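Local structure of putative alpha KG dependent 2,4-D dioxygenase (5J92) at residues E36-I41 / A68-L73; E42-S45 / V50-F53; A180-A185 / D192-A197. The protein binds an iron(II) ion and probably acts as a 2-oxoglutarate-dependent dioxygenase of the TfdA family. All blocks are in the same frame, centred on the assembly; numbering follows the deposited sequence.

Interaction 1 (E36-I41 / A68-L73); sequences ERIVEI and AGFGPL
The phenyl ring of Phe70 meets Ile38 and Ile41 of helix 35-47. Both isoleucines reach it at its outer end, around CE1 and CZ. Ile41 CG2 and Ile38 O come to the ring obliquely. Phe66 of the preceding helix meets the same ring edge-to-face. Met263 of strand 261-265 also touches it.

Ile41 uses its branch methyl, with CG2 3.7 Å from Phe70 CZ. The two side chains cross at about a right angle. Ile38 comes one helical turn earlier. Its CG2 lies 3.7 Å from Phe70 CE1 and 3.6 Å from Gly69 O. In both isoleucines CG2 stands opposite the backbone N, which brings the methyl to the loop. The backbone takes part too: Ile38 O is 3.6 Å from Phe70 CE1. This is a carbonyl against an aromatic carbon. The first torsion of Phe70 (chi1 -56°) sets the ring beside its own backbone N, and from there it extends to the helix.

Arg37 and Glu40 form a salt bridge along the same helix. Arg37 NH1 gives its hydrogen to Glu40 OE1 at 3.1 Å. The acceptor lies at the guanidinium edge, in its plane, and uses its syn lone pair. The N-H...O angle is 141°, so the bond is bent. Glu40 OE2 has a second partner in Ser10 OG.

No hydrogen bond joins the two segments. The contact joins the crossover helix to the loop after helix 60-67 by apolar side chains. Two loop carbonyls have partners elsewhere: Gly69 O bonds Arg298, and Phe70 O bonds Arg133. Direct contact between the two segments is therefore van der Waals. Polar bonds link helix and loop through Arg298, which also forms a salt bridge with Glu42 of the helix.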
loop_
_atom_site.group_PDB
_atom_site.type_symbol
_atom_site.label_atom_id
_atom_site.label_comp_id
_atom_site.label_asym_id
_atom_site.label_seq_id
_atom_site.Cartn_x
_atom_site.Cartn_y
_atom_site.Cartn_z
ATOM N N GLU A 36 12.234 -40.025 -3.514
ATOM C CA GLU A 36 11.939 -39.586 -4.875
ATOM C C GLU A 36 10.723 -38.664 -4.912
ATOM O O GLU A 36 10.682 -37.708 -5.696
ATOM C CB GLU A 36 11.731 -40.801 -5.781
ATOM N N ARG A 37 9.716 -38.947 -4.084
ATOM C CA ARG A 37 8.527 -38.101 -4.024
ATOM C C ARG A 37 8.841 -36.734 -3.430
ATOM O O ARG A 37 8.308 -35.716 -3.887
ATOM C CB ARG A 37 7.438 -38.789 -3.208
ATOM C CG ARG A 37 6.528 -39.685 -4.019
ATOM C CD ARG A 37 5.302 -38.917 -4.462
ATOM N NE ARG A 37 4.231 -39.794 -4.924
ATOM C CZ ARG A 37 4.004 -40.079 -6.199
ATOM N NH1 ARG A 37 4.779 -39.557 -7.145
ATOM N NH2 ARG A 37 2.997 -40.879 -6.529
ATOM N N ILE A 38 9.688 -36.693 -2.396
ATOM C CA ILE A 38 10.056 -35.414 -1.798
ATOM C C ILE A 38 10.801 -34.560 -2.807
ATOM O O ILE A 38 10.559 -33.357 -2.917
ATOM C CB ILE A 38 10.879 -35.638 -0.515
ATOM C CG1 ILE A 38 9.978 -36.191 0.596
ATOM C CG2 ILE A 38 11.554 -34.365 -0.083
ATOM C CD1 ILE A 38 10.749 -36.804 1.753
ATOM N N VAL A 39 11.703 -35.175 -3.574
ATOM C CA VAL A 39 12.407 -34.452 -4.629
ATOM C C VAL A 39 11.422 -33.915 -5.665
ATOM O O VAL A 39 11.505 -32.751 -6.072
ATOM C CB VAL A 39 13.472 -35.353 -5.274
ATOM C CG1 VAL A 39 14.063 -34.679 -6.505
ATOM C CG2 VAL A 39 14.568 -35.671 -4.262
ATOM N N GLU A 40 10.478 -34.755 -6.111
ATOM C CA GLU A 40 9.495 -34.302 -7.094
ATOM C C GLU A 40 8.726 -33.086 -6.591
ATOM O O GLU A 40 8.524 -32.120 -7.338
ATOM C CB GLU A 40 8.521 -35.433 -7.447
ATOM C CG GLU A 40 9.071 -36.473 -8.411
ATOM C CD GLU A 40 8.099 -37.620 -8.669
ATOM O OE1 GLU A 40 7.341 -38.001 -7.747
ATOM O OE2 GLU A 40 8.095 -38.145 -9.803
ATOM N N ILE A 41 8.306 -33.104 -5.322
ATOM C CA ILE A 41 7.601 -31.952 -4.763
ATOM C C ILE A 41 8.506 -30.723 -4.776
ATOM O O ILE A 41 8.077 -29.627 -5.157
ATOM C CB ILE A 41 7.086 -32.275 -3.344
ATOM C CG1 ILE A 41 6.002 -33.372 -3.422
ATOM C CG2 ILE A 41 6.528 -31.034 -2.680
ATOM C CD1 ILE A 41 5.462 -33.804 -2.085
ATOM N N ALA A 68 9.272 -31.702 7.773
ATOM C CA ALA A 68 10.675 -31.981 8.058
ATOM C C ALA A 68 11.403 -32.631 6.889
ATOM O O ALA A 68 12.634 -32.744 6.937
ATOM C CB ALA A 68 10.802 -32.854 9.304
ATOM N N GLY A 69 10.686 -33.090 5.863
ATOM C CA GLY A 69 11.365 -33.596 4.686
ATOM C C GLY A 69 11.985 -32.524 3.803
ATOM O O GLY A 69 12.810 -32.860 2.948
ATOM N N PHE A 70 11.643 -31.249 4.010
ATOM C CA PHE A 70 12.114 -30.177 3.142
ATOM C C PHE A 70 13.088 -29.218 3.808
ATOM O O PHE A 70 13.636 -28.345 3.129
ATOM C CB PHE A 70 10.918 -29.390 2.591
ATOM C CG PHE A 70 9.936 -30.257 1.862
ATOM C CD1 PHE A 70 10.152 -30.605 0.535
ATOM C CD2 PHE A 70 8.838 -30.788 2.521
ATOM C CE1 PHE A 70 9.242 -31.421 -0.146
ATOM C CE2 PHE A 70 7.929 -31.613 1.856
ATOM C CZ PHE A 70 8.140 -31.933 0.527
ATOM N N GLY A 71 13.320 -29.354 5.096
ATOM C CA GLY A 71 14.277 -28.523 5.781
ATOM C C GLY A 71 14.140 -28.721 7.268
ATOM O O GLY A 71 13.230 -29.412 7.735
ATOM N N PRO A 72 15.037 -28.115 8.044
ATOM C CA PRO A 72 14.938 -28.232 9.504
ATOM C C PRO A 72 13.766 -27.420 10.039
ATOM O O PRO A 72 13.496 -26.310 9.578
ATOM C CB PRO A 72 16.288 -27.687 10.000
ATOM C CG PRO A 72 16.738 -26.750 8.933
ATOM C CD PRO A 72 16.189 -27.301 7.615
ATOM N N LEU A 73 13.065 -27.989 11.019
ATOM C CA LEU A 73 11.892 -27.330 11.577
ATOM C C LEU A 73 12.288 -26.133 12.433
ATOM O O LEU A 73 13.285 -26.169 13.163
ATOM C CB LEU A 73 11.070 -28.323 12.407
ATOM C CG LEU A 73 10.356 -29.444 11.633
ATOM C CD1 LEU A 73 9.746 -30.490 12.557
ATOM C CD2 LEU A 73 9.286 -28.863 10.708
#

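Interaction 2 (E42-S45 / V50-F53); sequences EQAS and VLIF
Leu51 of strand 50-53 points its side chain at Ala44 and Ser45 of helix 35-47. The contact is buried and apolar. The two methyls of Leu51 divide the work. CD1 lies 4.0 Å from Ser45 CB and 3.9 Å from Ser45 N. CD2 turns to Ala44 instead, 4.3 Å from Ala44 CB and equally far from Ala44 O. The leucine CG lies beside its own backbone N. The distances are those of loose van der Waals contact.

There is no hydrogen bond across the two segments. The polar interaction of the contact is internal to the helix. Ser45 OG donates to Glu42 O at 2.6 Å, one turn back. The hydroxyl sits between the backbone N and the carbonyl carbon (chi1 75°), and this directs it to that carbonyl. It comes in at a C=O...O angle of 127° and is tilted 16° from the carbonyl plane. Tyr134 OH is a second hydrogen-bond partner of Ser45 OG. Two partners thus satisfy this hydroxyl in a buried setting. Glu42 points away from the strand, and its OE1 forms a salt bridge with Arg298.

The pair belongs to the beta-alpha-beta unit of strand 21-25, helix 35-47 and strand 50-53. The helix packs on the second strand as the chain returns to the sheet. Strand 50-53 lies between strands 21-25 and 261-265, parallel to the first and antiparallel to the second. Leu51 also touches Ile24 of strand 21-25.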
loop_
_atom_site.group_PDB
_atom_site.type_symbol
_atom_site.label_atom_id
_atom_site.label_comp_id
_atom_site.label_asym_id
_atom_site.label_seq_id
_atom_site.Cartn_x
_atom_site.Cartn_y
_atom_site.Cartn_z
ATOM N N GLU A 42 9.774 -30.885 -4.377
ATOM C CA GLU A 42 10.706 -29.762 -4.455
ATOM C C GLU A 42 10.770 -29.208 -5.875
ATOM O O GLU A 42 10.666 -27.996 -6.086
ATOM C CB GLU A 42 12.100 -30.191 -3.975
ATOM C CG GLU A 42 12.125 -30.506 -2.488
ATOM C CD GLU A 42 13.492 -30.921 -1.965
ATOM O OE1 GLU A 42 14.287 -31.516 -2.725
ATOM O OE2 GLU A 42 13.755 -30.679 -0.771
ATOM N N GLN A 43 10.887 -30.088 -6.871
ATOM C CA GLN A 43 10.940 -29.616 -8.251
ATOM C C GLN A 43 9.651 -28.900 -8.633
ATOM O O GLN A 43 9.686 -27.837 -9.260
ATOM C CB GLN A 43 11.218 -30.783 -9.195
ATOM C CG GLN A 43 12.596 -31.397 -9.015
ATOM C CD GLN A 43 13.728 -30.390 -9.172
ATOM O OE1 GLN A 43 14.566 -30.238 -8.281
ATOM N NE2 GLN A 43 13.756 -29.699 -10.311
ATOM N N ALA A 44 8.502 -29.448 -8.234
ATOM C CA ALA A 44 7.234 -28.784 -8.519
ATOM C C ALA A 44 7.165 -27.406 -7.867
ATOM O O ALA A 44 6.594 -26.476 -8.441
ATOM C CB ALA A 44 6.062 -29.658 -8.061
ATOM N N SER A 45 7.724 -27.256 -6.657
ATOM C CA SER A 45 7.735 -25.942 -6.021
ATOM C C SER A 45 8.588 -24.940 -6.791
ATOM O O SER A 45 8.308 -23.741 -6.745
ATOM C CB SER A 45 8.226 -26.041 -4.576
ATOM O OG SER A 45 9.635 -26.241 -4.515
ATOM N N VAL A 50 3.657 -22.056 -4.533
ATOM C CA VAL A 50 2.539 -22.406 -3.652
ATOM C C VAL A 50 1.998 -23.751 -4.113
ATOM O O VAL A 50 1.565 -23.888 -5.265
ATOM C CB VAL A 50 1.413 -21.357 -3.661
ATOM C CG1 VAL A 50 0.257 -21.793 -2.714
ATOM C CG2 VAL A 50 1.928 -19.964 -3.290
ATOM N N LEU A 51 2.053 -24.753 -3.231
ATOM C CA LEU A 51 1.531 -26.083 -3.504
ATOM C C LEU A 51 0.413 -26.400 -2.516
ATOM O O LEU A 51 0.563 -26.198 -1.297
ATOM C CB LEU A 51 2.645 -27.143 -3.419
ATOM C CG LEU A 51 3.785 -27.045 -4.440
ATOM C CD1 LEU A 51 4.852 -28.101 -4.168
ATOM C CD2 LEU A 51 3.246 -27.222 -5.850
ATOM N N ILE A 52 -0.692 -26.903 -3.047
ATOM C CA ILE A 52 -1.913 -27.180 -2.295
ATOM C C ILE A 52 -2.156 -28.679 -2.354
ATOM O O ILE A 52 -2.321 -29.242 -3.446
ATOM C CB ILE A 52 -3.118 -26.433 -2.887
ATOM C CG1 ILE A 52 -2.845 -24.935 -2.925
ATOM C CG2 ILE A 52 -4.384 -26.788 -2.134
ATOM C CD1 ILE A 52 -3.397 -24.283 -4.175
ATOM N N PHE A 53 -2.198 -29.322 -1.194
ATOM C CA PHE A 53 -2.528 -30.743 -1.124
ATOM C C PHE A 53 -3.931 -30.874 -0.540
ATOM O O PHE A 53 -4.123 -30.684 0.672
ATOM C CB PHE A 53 -1.501 -31.498 -0.270
ATOM C CG PHE A 53 -0.072 -31.287 -0.710
ATOM C CD1 PHE A 53 0.662 -30.200 -0.240
ATOM C CD2 PHE A 53 0.543 -32.172 -1.581
ATOM C CE1 PHE A 53 1.974 -29.996 -0.638
ATOM C CE2 PHE A 53 1.858 -31.983 -1.981
ATOM C CZ PHE A 53 2.575 -30.899 -1.508
#

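Interaction 3 (A180-A185 / D192-A197); sequences ASRAAA and DEERKA
Arg182 and Glu194 form a surface salt bridge between the short helices 178-184 and 192-197. The fold is that of the TauD/TfdA dioxygenases, whose core is a double-stranded beta-helix. The two helices are joined by a loop and inserted between strands 173-176 and 201-208. Those strands are antiparallel neighbours in a four-stranded sheet.

Both side chains are long and reach out to each other. Arg182 is extended from CG to NE. Glu194 has CG opposite its backbone N and is extended beyond it, which carries the carboxylate to the arginine. The bridge links two backbones that do not themselves touch.

Arg182 also touches Phe187 of the intervening loop and Met113 of helix 110-117. Glu194 touches Met179 of the first helix. Ser191 OG bonds the backbone N of Glu194 near the start of the second helix.

The side chain of Arg182 is about 12 Å from the iron(II) ion, which His122, Asp124 and His271 bind. The bridge is therefore not part of the metal site.

The guanidinium grips the carboxylate end-on with two nitrogens, and both go to one oxygen. Arg182 NH1 is 3.1 Å from Glu194 OE2. Arg182 NH2 is 3.2 Å from the same OE2. A weak third bond runs from Arg182 NH1 to Glu194 OE1 at 3.4 Å. The guanidinium and carboxylate planes are turned 52° apart, so this is not a flat, paired bridge. Glu194 OE2 lies in the guanidinium plane, yet both nitrogens reach it from the same face of the carboxylate, NH1 50° and NH2 38° out of its plane.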
loop_
_atom_site.group_PDB
_atom_site.type_symbol
_atom_site.label_atom_id
_atom_site.label_comp_id
_atom_site.label_asym_id
_atom_site.label_seq_id
_atom_site.Cartn_x
_atom_site.Cartn_y
_atom_site.Cartn_z
ATOM N N ALA A 180 10.795 -2.793 14.112
ATOM C CA ALA A 180 10.329 -1.671 13.306
ATOM C C ALA A 180 9.007 -1.997 12.608
ATOM O O ALA A 180 8.103 -1.152 12.563
ATOM C CB ALA A 180 11.396 -1.277 12.288
ATOM N N SER A 181 8.864 -3.215 12.066
ATOM C CA SER A 181 7.616 -3.550 11.381
ATOM C C SER A 181 6.461 -3.672 12.367
ATOM O O SER A 181 5.328 -3.282 12.055
ATOM C CB SER A 181 7.764 -4.842 10.569
ATOM O OG SER A 181 7.902 -5.982 11.418
ATOM N N ARG A 182 6.724 -4.209 13.557
ATOM C CA ARG A 182 5.691 -4.241 14.584
ATOM C C ARG A 182 5.284 -2.837 14.990
ATOM O O ARG A 182 4.089 -2.554 15.155
ATOM C CB ARG A 182 6.179 -5.030 15.800
ATOM C CG ARG A 182 6.212 -6.533 15.604
ATOM C CD ARG A 182 6.727 -7.187 16.858
ATOM N NE ARG A 182 6.933 -8.623 16.707
ATOM C CZ ARG A 182 7.486 -9.376 17.653
ATOM N NH1 ARG A 182 7.882 -8.814 18.791
ATOM N NH2 ARG A 182 7.647 -10.680 17.464
ATOM N N ALA A 183 6.263 -1.939 15.157
ATOM C CA ALA A 183 5.939 -0.561 15.517
ATOM C C ALA A 183 5.100 0.113 14.435
ATOM O O ALA A 183 4.171 0.869 14.746
ATOM C CB ALA A 183 7.221 0.226 15.781
ATOM N N ALA A 184 5.394 -0.169 13.159
ATOM C CA ALA A 184 4.580 0.372 12.072
ATOM C C ALA A 184 3.151 -0.147 12.129
ATOM O O ALA A 184 2.226 0.532 11.665
ATOM C CB ALA A 184 5.200 0.031 10.712
ATOM N N ALA A 185 2.949 -1.345 12.678
ATOM C CA ALA A 185 1.606 -1.872 12.880
ATOM C C ALA A 185 0.997 -1.437 14.207
ATOM O O ALA A 185 -0.120 -1.861 14.533
ATOM C CB ALA A 185 1.614 -3.397 12.791
ATOM N N ASP A 192 13.449 -6.368 26.471
ATOM C CA ASP A 192 14.805 -6.149 25.986
ATOM C C ASP A 192 15.441 -7.442 25.495
ATOM O O ASP A 192 16.237 -7.421 24.546
ATOM C CB ASP A 192 15.660 -5.517 27.080
ATOM C CG ASP A 192 16.813 -4.732 26.513
ATOM O OD1 ASP A 192 16.590 -4.041 25.492
ATOM O OD2 ASP A 192 17.931 -4.813 27.069
ATOM N N GLU A 193 15.054 -8.580 26.079
ATOM C CA GLU A 193 15.583 -9.857 25.621
ATOM C C GLU A 193 15.131 -10.158 24.196
ATOM O O GLU A 193 15.928 -10.619 23.373
ATOM C CB GLU A 193 15.157 -10.974 26.572
ATOM N N GLU A 194 13.852 -9.912 23.889
ATOM C CA GLU A 194 13.363 -10.153 22.535
ATOM C C GLU A 194 14.002 -9.194 21.537
ATOM O O GLU A 194 14.316 -9.587 20.408
ATOM C CB GLU A 194 11.834 -10.051 22.484
ATOM C CG GLU A 194 11.211 -10.890 21.360
ATOM C CD GLU A 194 9.748 -10.572 21.087
ATOM O OE1 GLU A 194 9.177 -9.699 21.768
ATOM O OE2 GLU A 194 9.148 -11.243 20.219
ATOM N N ARG A 195 14.199 -7.930 21.929
ATOM C CA ARG A 195 14.839 -6.984 21.015
ATOM C C ARG A 195 16.260 -7.410 20.681
ATOM O O ARG A 195 16.685 -7.315 19.521
ATOM C CB ARG A 195 14.829 -5.571 21.596
ATOM C CG ARG A 195 13.448 -4.954 21.676
ATOM C CD ARG A 195 13.490 -3.566 22.295
ATOM N NE ARG A 195 12.147 -3.033 22.486
ATOM C CZ ARG A 195 11.444 -2.421 21.536
ATOM N NH1 ARG A 195 10.224 -1.970 21.799
ATOM N NH2 ARG A 195 11.963 -2.253 20.323
ATOM N N LYS A 196 17.000 -7.907 21.671
ATOM C CA LYS A 196 18.360 -8.365 21.410
ATOM C C LYS A 196 18.360 -9.664 20.614
ATOM O O LYS A 196 19.119 -9.804 19.647
ATOM C CB LYS A 196 19.125 -8.532 22.730
ATOM N N ALA A 197 17.504 -10.619 20.988
ATOM C CA ALA A 197 17.470 -11.894 20.277
ATOM C C ALA A 197 17.056 -11.716 18.824
ATOM O O ALA A 197 17.479 -12.489 17.956
ATOM C CB ALA A 197 16.519 -12.871 20.975
#

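Overall arrangement
From the N terminus, the chain enters helix 35-47, which serves interactions 1 and 2. Interaction 2 closes first, when strand 50-53 returns against the helix. Interaction 1 closes later, at the loop following helix 60-67, so interaction 2 is nested inside it. The two touch: Ile41 packs on Leu51 and Phe53, and Phe70 packs on Glu42. Together they tie the crossover helix to the six-stranded mixed sheet and to that loop. Interaction 3 follows in series and closes a short loop between two helices. Its centre is about 32 Å from the centres of the other two, and it lies across the chain's centre from interaction 2.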